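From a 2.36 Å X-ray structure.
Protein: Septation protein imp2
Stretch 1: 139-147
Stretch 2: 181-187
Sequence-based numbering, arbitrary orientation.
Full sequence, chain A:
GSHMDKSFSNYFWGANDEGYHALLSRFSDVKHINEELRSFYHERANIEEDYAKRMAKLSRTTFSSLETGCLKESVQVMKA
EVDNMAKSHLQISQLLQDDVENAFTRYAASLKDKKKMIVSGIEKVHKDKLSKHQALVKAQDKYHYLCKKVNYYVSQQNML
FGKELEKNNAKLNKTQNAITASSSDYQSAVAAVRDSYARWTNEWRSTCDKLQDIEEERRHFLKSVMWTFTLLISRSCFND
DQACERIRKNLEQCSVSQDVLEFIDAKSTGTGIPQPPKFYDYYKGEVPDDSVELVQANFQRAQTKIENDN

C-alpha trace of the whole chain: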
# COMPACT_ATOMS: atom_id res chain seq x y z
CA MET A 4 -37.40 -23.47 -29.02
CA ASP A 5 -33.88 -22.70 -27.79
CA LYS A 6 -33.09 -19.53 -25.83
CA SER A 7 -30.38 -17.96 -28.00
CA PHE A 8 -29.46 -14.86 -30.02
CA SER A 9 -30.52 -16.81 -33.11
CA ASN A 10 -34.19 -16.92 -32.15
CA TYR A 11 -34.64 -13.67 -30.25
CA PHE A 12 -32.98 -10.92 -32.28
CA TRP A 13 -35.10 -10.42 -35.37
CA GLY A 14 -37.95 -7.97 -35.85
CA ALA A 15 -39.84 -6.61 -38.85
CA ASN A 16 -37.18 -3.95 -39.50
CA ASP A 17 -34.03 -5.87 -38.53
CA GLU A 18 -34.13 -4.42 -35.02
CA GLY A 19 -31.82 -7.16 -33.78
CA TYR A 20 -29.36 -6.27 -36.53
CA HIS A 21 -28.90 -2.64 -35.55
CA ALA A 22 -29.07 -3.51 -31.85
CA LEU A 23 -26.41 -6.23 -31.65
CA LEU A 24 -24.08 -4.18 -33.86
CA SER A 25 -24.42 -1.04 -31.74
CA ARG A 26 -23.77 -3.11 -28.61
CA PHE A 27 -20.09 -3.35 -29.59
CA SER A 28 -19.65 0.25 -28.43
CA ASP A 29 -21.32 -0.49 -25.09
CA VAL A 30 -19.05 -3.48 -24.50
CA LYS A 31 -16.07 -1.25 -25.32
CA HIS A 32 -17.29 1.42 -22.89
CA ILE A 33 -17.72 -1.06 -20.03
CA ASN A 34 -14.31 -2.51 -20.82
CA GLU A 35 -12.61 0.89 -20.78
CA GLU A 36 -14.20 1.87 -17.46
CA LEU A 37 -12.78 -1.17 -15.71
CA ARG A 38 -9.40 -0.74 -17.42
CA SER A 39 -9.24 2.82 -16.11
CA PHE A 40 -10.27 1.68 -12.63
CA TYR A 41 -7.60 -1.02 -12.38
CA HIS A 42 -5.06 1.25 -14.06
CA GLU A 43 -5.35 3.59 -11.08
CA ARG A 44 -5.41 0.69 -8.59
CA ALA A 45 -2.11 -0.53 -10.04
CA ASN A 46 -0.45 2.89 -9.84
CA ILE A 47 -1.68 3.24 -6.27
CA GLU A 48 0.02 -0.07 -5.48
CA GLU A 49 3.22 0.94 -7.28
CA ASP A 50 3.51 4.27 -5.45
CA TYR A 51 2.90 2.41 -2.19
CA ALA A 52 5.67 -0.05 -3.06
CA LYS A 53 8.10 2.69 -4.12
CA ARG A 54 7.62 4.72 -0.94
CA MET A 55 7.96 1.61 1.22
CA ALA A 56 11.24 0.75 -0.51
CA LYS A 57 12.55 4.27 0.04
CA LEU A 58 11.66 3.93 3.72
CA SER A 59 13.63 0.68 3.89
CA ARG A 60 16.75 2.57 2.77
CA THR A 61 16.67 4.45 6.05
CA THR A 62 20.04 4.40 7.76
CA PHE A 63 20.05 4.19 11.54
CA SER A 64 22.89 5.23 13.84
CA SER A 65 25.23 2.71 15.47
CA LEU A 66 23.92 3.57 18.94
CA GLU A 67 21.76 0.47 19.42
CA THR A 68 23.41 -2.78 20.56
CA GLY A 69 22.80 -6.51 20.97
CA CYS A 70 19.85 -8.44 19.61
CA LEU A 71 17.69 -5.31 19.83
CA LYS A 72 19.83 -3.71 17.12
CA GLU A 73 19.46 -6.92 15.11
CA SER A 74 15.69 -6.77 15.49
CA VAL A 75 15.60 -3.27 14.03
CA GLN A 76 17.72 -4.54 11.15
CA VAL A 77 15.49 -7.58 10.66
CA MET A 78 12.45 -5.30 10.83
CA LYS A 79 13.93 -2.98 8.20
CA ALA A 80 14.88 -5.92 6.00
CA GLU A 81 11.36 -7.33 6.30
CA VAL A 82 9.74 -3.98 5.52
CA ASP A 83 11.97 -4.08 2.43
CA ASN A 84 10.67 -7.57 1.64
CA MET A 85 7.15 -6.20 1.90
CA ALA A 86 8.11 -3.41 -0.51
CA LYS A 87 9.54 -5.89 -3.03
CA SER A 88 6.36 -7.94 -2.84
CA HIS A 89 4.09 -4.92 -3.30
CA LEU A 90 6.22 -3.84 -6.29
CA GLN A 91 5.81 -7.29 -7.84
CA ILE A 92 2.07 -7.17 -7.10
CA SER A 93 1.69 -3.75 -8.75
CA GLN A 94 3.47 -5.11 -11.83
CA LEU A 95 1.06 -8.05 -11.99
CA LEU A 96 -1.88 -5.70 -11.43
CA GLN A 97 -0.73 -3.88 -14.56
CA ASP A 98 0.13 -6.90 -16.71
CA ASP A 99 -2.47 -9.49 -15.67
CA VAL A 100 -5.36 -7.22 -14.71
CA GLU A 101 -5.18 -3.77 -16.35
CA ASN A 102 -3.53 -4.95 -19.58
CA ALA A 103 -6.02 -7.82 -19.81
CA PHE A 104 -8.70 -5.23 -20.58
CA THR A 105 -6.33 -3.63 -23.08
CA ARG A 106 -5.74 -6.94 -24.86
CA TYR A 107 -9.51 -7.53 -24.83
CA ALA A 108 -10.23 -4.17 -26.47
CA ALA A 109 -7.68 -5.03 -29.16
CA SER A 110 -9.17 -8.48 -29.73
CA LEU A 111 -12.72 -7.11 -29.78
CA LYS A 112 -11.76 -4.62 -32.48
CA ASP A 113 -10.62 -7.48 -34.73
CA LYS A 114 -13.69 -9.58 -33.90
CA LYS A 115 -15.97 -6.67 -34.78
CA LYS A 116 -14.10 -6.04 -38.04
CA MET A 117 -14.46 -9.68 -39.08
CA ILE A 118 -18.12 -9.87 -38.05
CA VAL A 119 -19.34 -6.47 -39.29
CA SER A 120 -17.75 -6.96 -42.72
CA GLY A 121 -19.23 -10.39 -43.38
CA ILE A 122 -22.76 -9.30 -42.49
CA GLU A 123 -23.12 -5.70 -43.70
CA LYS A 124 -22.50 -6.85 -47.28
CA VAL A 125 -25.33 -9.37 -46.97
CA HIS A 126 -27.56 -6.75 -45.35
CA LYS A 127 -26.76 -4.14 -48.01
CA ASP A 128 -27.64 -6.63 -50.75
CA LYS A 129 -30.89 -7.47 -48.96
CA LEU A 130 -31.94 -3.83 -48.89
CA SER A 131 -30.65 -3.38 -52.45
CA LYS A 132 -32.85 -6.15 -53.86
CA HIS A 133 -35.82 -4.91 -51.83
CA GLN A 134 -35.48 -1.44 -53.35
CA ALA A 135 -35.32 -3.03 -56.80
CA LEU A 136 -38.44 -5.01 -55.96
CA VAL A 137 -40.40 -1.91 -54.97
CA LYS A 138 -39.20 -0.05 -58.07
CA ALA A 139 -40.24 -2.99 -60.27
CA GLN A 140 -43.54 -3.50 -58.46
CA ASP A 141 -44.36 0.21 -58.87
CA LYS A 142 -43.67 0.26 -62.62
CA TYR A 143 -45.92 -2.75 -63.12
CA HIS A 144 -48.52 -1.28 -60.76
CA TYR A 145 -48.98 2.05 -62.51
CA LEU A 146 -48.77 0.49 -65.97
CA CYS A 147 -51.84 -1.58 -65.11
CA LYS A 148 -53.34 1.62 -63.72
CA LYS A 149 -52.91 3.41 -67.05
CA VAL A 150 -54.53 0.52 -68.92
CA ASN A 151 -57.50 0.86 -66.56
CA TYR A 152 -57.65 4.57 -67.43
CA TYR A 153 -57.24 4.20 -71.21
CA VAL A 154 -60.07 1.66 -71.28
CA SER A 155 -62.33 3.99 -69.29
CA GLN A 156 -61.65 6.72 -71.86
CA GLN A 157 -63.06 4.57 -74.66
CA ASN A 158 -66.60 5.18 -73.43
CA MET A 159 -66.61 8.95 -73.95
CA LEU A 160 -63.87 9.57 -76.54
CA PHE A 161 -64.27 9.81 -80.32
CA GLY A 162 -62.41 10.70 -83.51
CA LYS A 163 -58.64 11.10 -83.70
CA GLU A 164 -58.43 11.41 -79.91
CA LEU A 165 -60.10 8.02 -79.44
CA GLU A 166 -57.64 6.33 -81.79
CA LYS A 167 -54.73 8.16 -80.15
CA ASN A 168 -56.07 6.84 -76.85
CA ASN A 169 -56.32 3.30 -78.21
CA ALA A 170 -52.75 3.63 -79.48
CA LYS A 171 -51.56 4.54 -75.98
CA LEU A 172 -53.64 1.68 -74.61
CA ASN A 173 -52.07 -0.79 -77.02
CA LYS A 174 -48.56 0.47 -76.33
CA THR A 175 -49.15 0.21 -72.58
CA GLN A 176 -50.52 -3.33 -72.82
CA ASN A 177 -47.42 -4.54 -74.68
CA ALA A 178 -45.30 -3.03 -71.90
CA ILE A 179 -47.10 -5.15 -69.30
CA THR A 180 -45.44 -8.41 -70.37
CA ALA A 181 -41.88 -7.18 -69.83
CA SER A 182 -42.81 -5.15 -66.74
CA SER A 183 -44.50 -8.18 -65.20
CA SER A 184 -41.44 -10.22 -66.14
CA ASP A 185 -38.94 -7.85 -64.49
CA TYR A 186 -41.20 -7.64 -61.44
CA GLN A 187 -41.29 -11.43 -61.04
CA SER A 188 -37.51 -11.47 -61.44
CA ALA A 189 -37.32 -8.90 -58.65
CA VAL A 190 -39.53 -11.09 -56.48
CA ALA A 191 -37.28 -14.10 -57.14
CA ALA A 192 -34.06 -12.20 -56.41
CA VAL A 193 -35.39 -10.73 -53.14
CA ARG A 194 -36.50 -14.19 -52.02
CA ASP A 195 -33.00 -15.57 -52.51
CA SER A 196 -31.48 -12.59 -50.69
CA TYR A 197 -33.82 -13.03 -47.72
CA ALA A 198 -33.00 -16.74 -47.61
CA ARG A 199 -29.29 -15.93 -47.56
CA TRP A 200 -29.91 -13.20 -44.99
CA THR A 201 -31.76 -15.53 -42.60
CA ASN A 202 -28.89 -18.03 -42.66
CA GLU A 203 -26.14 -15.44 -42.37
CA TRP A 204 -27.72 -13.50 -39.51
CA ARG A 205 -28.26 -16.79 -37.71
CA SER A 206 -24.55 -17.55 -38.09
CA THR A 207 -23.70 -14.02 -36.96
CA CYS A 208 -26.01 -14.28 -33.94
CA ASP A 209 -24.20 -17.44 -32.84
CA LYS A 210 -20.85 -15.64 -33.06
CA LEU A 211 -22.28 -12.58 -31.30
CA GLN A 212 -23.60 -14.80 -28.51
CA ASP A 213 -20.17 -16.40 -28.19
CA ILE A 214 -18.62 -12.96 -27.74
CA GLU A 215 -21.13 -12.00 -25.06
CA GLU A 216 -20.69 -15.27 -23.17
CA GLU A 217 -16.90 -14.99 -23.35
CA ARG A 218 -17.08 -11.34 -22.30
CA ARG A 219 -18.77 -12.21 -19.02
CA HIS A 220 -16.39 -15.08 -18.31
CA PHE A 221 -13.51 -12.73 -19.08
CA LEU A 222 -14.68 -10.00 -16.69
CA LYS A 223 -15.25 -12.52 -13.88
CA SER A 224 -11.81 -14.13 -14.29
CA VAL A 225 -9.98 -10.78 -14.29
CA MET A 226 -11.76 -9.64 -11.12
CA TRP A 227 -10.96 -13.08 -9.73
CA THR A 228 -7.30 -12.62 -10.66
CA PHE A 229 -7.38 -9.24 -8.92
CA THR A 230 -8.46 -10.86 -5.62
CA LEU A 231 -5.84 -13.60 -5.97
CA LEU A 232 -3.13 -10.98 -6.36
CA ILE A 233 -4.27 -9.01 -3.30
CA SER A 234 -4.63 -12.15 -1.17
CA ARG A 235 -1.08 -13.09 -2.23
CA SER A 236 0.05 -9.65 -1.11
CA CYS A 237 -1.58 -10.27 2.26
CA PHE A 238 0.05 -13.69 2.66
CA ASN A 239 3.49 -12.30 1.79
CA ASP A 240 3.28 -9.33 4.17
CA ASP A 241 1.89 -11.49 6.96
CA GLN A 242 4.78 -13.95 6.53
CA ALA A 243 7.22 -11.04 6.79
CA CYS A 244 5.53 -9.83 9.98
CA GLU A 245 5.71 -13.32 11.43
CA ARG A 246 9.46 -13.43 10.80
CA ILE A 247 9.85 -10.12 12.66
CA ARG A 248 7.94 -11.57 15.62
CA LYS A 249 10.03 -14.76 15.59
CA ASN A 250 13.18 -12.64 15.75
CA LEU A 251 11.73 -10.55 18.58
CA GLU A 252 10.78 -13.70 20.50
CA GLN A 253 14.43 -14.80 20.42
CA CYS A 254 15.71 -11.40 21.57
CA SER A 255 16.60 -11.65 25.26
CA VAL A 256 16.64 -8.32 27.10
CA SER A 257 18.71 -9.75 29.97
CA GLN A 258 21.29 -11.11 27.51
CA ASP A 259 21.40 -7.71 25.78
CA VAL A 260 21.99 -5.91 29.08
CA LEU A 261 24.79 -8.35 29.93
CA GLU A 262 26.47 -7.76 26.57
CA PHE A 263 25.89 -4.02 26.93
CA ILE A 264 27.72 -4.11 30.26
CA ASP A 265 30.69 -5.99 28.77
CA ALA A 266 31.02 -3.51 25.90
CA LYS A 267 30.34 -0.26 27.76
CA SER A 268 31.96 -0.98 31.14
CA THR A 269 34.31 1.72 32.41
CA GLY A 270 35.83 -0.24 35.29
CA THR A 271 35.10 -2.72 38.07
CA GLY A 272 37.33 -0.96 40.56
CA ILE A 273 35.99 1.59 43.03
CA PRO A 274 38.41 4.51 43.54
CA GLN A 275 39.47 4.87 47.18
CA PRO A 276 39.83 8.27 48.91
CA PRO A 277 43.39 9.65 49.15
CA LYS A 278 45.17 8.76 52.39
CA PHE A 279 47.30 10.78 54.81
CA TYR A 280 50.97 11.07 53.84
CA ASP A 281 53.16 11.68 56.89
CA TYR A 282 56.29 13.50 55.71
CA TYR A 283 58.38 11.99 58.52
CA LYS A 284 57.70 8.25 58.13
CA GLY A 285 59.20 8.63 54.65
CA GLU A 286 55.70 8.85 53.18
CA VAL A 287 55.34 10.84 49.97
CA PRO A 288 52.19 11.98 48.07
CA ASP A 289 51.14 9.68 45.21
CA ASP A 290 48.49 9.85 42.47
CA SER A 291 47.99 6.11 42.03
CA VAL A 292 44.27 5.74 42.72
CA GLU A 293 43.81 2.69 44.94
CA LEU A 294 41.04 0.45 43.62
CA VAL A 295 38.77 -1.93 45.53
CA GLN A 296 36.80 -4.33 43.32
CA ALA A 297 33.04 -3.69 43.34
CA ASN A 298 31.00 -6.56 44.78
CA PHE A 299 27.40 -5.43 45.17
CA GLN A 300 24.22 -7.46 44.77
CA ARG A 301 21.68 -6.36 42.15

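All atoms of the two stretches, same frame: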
# COMPACT_ATOMS: atom_id res chain seq x y z
N ALA A 139 -39.68 -2.14 -59.22
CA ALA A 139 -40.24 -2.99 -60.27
C ALA A 139 -41.74 -3.19 -60.06
O ALA A 139 -42.51 -3.20 -61.02
CB ALA A 139 -39.53 -4.33 -60.32
N GLN A 140 -42.14 -3.36 -58.81
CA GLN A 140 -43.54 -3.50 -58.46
C GLN A 140 -44.33 -2.24 -58.81
O GLN A 140 -45.46 -2.32 -59.29
CB GLN A 140 -43.68 -3.82 -56.97
CG GLN A 140 -45.11 -3.98 -56.49
CD GLN A 140 -45.20 -4.12 -54.97
OE1 GLN A 140 -44.21 -3.95 -54.27
NE2 GLN A 140 -46.39 -4.43 -54.47
N ASP A 141 -43.72 -1.08 -58.58
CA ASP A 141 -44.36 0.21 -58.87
C ASP A 141 -44.57 0.43 -60.36
O ASP A 141 -45.63 0.89 -60.77
CB ASP A 141 -43.54 1.36 -58.30
CG ASP A 141 -43.70 1.50 -56.80
OD1 ASP A 141 -44.75 1.09 -56.26
OD2 ASP A 141 -42.77 2.03 -56.15
N LYS A 142 -43.56 0.12 -61.17
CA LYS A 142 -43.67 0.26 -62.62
C LYS A 142 -44.83 -0.57 -63.14
O LYS A 142 -45.67 -0.09 -63.91
CB LYS A 142 -42.38 -0.14 -63.32
CG LYS A 142 -41.25 0.87 -63.21
CD LYS A 142 -40.07 0.48 -64.08
CE LYS A 142 -38.90 1.43 -63.89
NZ LYS A 142 -37.73 1.04 -64.72
N TYR A 143 -44.87 -1.82 -62.70
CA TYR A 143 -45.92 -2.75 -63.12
C TYR A 143 -47.28 -2.33 -62.59
O TYR A 143 -48.30 -2.51 -63.25
CB TYR A 143 -45.56 -4.16 -62.65
CG TYR A 143 -46.63 -5.20 -62.88
CD1 TYR A 143 -46.97 -5.61 -64.16
CD2 TYR A 143 -47.29 -5.78 -61.80
CE1 TYR A 143 -47.94 -6.57 -64.36
CE2 TYR A 143 -48.26 -6.74 -62.00
CZ TYR A 143 -48.59 -7.13 -63.28
OH TYR A 143 -49.56 -8.08 -63.47
N HIS A 144 -47.29 -1.76 -61.39
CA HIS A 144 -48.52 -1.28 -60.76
C HIS A 144 -49.18 -0.18 -61.59
O HIS A 144 -50.34 -0.29 -61.97
CB HIS A 144 -48.23 -0.76 -59.35
CG HIS A 144 -49.43 -0.21 -58.64
ND1 HIS A 144 -49.50 1.10 -58.21
CD2 HIS A 144 -50.59 -0.79 -58.28
CE1 HIS A 144 -50.66 1.29 -57.62
NE2 HIS A 144 -51.35 0.17 -57.65
N TYR A 145 -48.42 0.87 -61.87
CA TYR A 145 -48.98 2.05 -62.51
C TYR A 145 -49.12 1.89 -64.02
O TYR A 145 -49.78 2.70 -64.68
CB TYR A 145 -48.14 3.29 -62.16
CG TYR A 145 -48.36 3.74 -60.73
CD1 TYR A 145 -47.56 3.27 -59.70
CD2 TYR A 145 -49.40 4.61 -60.41
CE1 TYR A 145 -47.76 3.67 -58.39
CE2 TYR A 145 -49.62 5.01 -59.10
CZ TYR A 145 -48.80 4.53 -58.09
OH TYR A 145 -49.01 4.93 -56.79
N LEU A 146 -48.51 0.85 -64.58
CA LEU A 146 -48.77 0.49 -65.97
C LEU A 146 -50.16 -0.11 -66.09
O LEU A 146 -50.91 0.22 -67.01
CB LEU A 146 -47.71 -0.48 -66.50
CG LEU A 146 -46.43 0.16 -67.04
CD1 LEU A 146 -45.49 -0.90 -67.58
CD2 LEU A 146 -46.76 1.18 -68.12
N CYS A 147 -50.50 -1.00 -65.16
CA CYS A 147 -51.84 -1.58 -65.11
C CYS A 147 -52.87 -0.49 -64.85
O CYS A 147 -54.00 -0.55 -65.33
CB CYS A 147 -51.94 -2.66 -64.03
SG CYS A 147 -50.85 -4.07 -64.30
N ALA A 181 -43.26 -7.35 -70.28
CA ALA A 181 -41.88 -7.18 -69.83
C ALA A 181 -41.83 -6.65 -68.40
O ALA A 181 -40.98 -7.06 -67.60
CB ALA A 181 -41.12 -6.26 -70.77
N SER A 182 -42.74 -5.74 -68.07
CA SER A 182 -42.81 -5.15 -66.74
C SER A 182 -43.18 -6.19 -65.70
O SER A 182 -42.65 -6.19 -64.59
CB SER A 182 -43.82 -4.01 -66.72
OG SER A 182 -43.83 -3.36 -65.46
N SER A 183 -44.11 -7.07 -66.06
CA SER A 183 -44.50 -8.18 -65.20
C SER A 183 -43.34 -9.15 -65.05
O SER A 183 -43.12 -9.72 -63.97
CB SER A 183 -45.72 -8.90 -65.77
OG SER A 183 -46.11 -9.99 -64.96
N SER A 184 -42.59 -9.33 -66.13
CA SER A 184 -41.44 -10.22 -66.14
C SER A 184 -40.34 -9.72 -65.20
O SER A 184 -39.82 -10.48 -64.38
CB SER A 184 -40.89 -10.36 -67.56
OG SER A 184 -39.82 -11.29 -67.61
N ASP A 185 -39.99 -8.44 -65.33
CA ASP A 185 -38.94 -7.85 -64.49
C ASP A 185 -39.35 -7.84 -63.03
O ASP A 185 -38.52 -8.04 -62.14
CB ASP A 185 -38.62 -6.42 -64.95
CG ASP A 185 -38.07 -6.37 -66.36
OD1 ASP A 185 -37.59 -7.41 -66.86
OD2 ASP A 185 -38.13 -5.28 -66.97
N TYR A 186 -40.64 -7.61 -62.79
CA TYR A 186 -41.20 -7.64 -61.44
C TYR A 186 -41.01 -9.02 -60.82
O TYR A 186 -40.50 -9.14 -59.71
CB TYR A 186 -42.69 -7.24 -61.49
CG TYR A 186 -43.44 -7.26 -60.17
CD1 TYR A 186 -42.78 -7.25 -58.95
CD2 TYR A 186 -44.83 -7.27 -60.17
CE1 TYR A 186 -43.49 -7.27 -57.76
CE2 TYR A 186 -45.54 -7.29 -58.99
CZ TYR A 186 -44.87 -7.29 -57.79
OH TYR A 186 -45.59 -7.31 -56.61
N GLN A 187 -41.41 -10.06 -61.55
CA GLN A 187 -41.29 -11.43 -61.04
C GLN A 187 -39.83 -11.81 -60.81
O GLN A 187 -39.52 -12.59 -59.91
CB GLN A 187 -41.95 -12.42 -61.99
CG GLN A 187 -42.29 -13.76 -61.35
CD GLN A 187 -43.73 -14.16 -61.57
OE1 GLN A 187 -44.37 -13.72 -62.53
NE2 GLN A 187 -44.26 -15.00 -60.69
O HOH W 1 -41.25 -3.80 -63.38

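Both stretches are helical, and each helix runs on beyond the stretch at both ends. They pack roughly antiparallel, with 152° between their directions and a closest axis approach of 8.6 Å. Two close pairs mark the register: Ala139 CA lies 4.9 Å from Tyr186 CA, and Tyr143 CA lies 5.3 Å from Ser182 CA. The two pairs are four residues apart on each helix, about one turn. Together the stretches bury 400 Å².

Tyr186 covers the most surface. Its CA-to-CB bond points toward the first helix, and its chi1 is t. The ring lies against the backbone of Gln140, whose CA sits over one ring face, 3.9 Å from the centroid. This is a CH-pi contact. The Gln140 side chain continues past the ring, and its CG comes within 3.4 Å of Tyr186 OH. Ala139 points its CB toward the second helix, where Ala139 CB lies 3.9 Å from Tyr186 CA.

Tyr143 is the second large contributor. Its ring meets that of Tyr186 obliquely, with centroids 5.5 Å apart and planes at 43°. The closest atoms are Tyr143 CD2 and Tyr186 CD2, at 3.3 Å. Ser183 meets the same ring at another atom: Tyr143 CE1 is 3.5 Å from Ser183 CB. Both tyrosine hydroxyls are hydrogen-bonded elsewhere in the structure.

Ser182 fits closely against the Tyr143 backbone, with Ser182 OG 3.2 Å from Tyr143 CA. Ser182 OG is also 3.3 Å from Tyr143 N, but the angle is poor for a hydrogen bond. That amide is already bonded to Ala139 O within its own helix. Leu146 CD1 makes a carbon-to-carbon van der Waals contact with Ser182 CB at 3.6 Å.

No direct hydrogen bond joins the stretches. Water 1 bridges them instead, donating to Ala139 O at 2.7 Å and to Ser182 O at 3.0 Å.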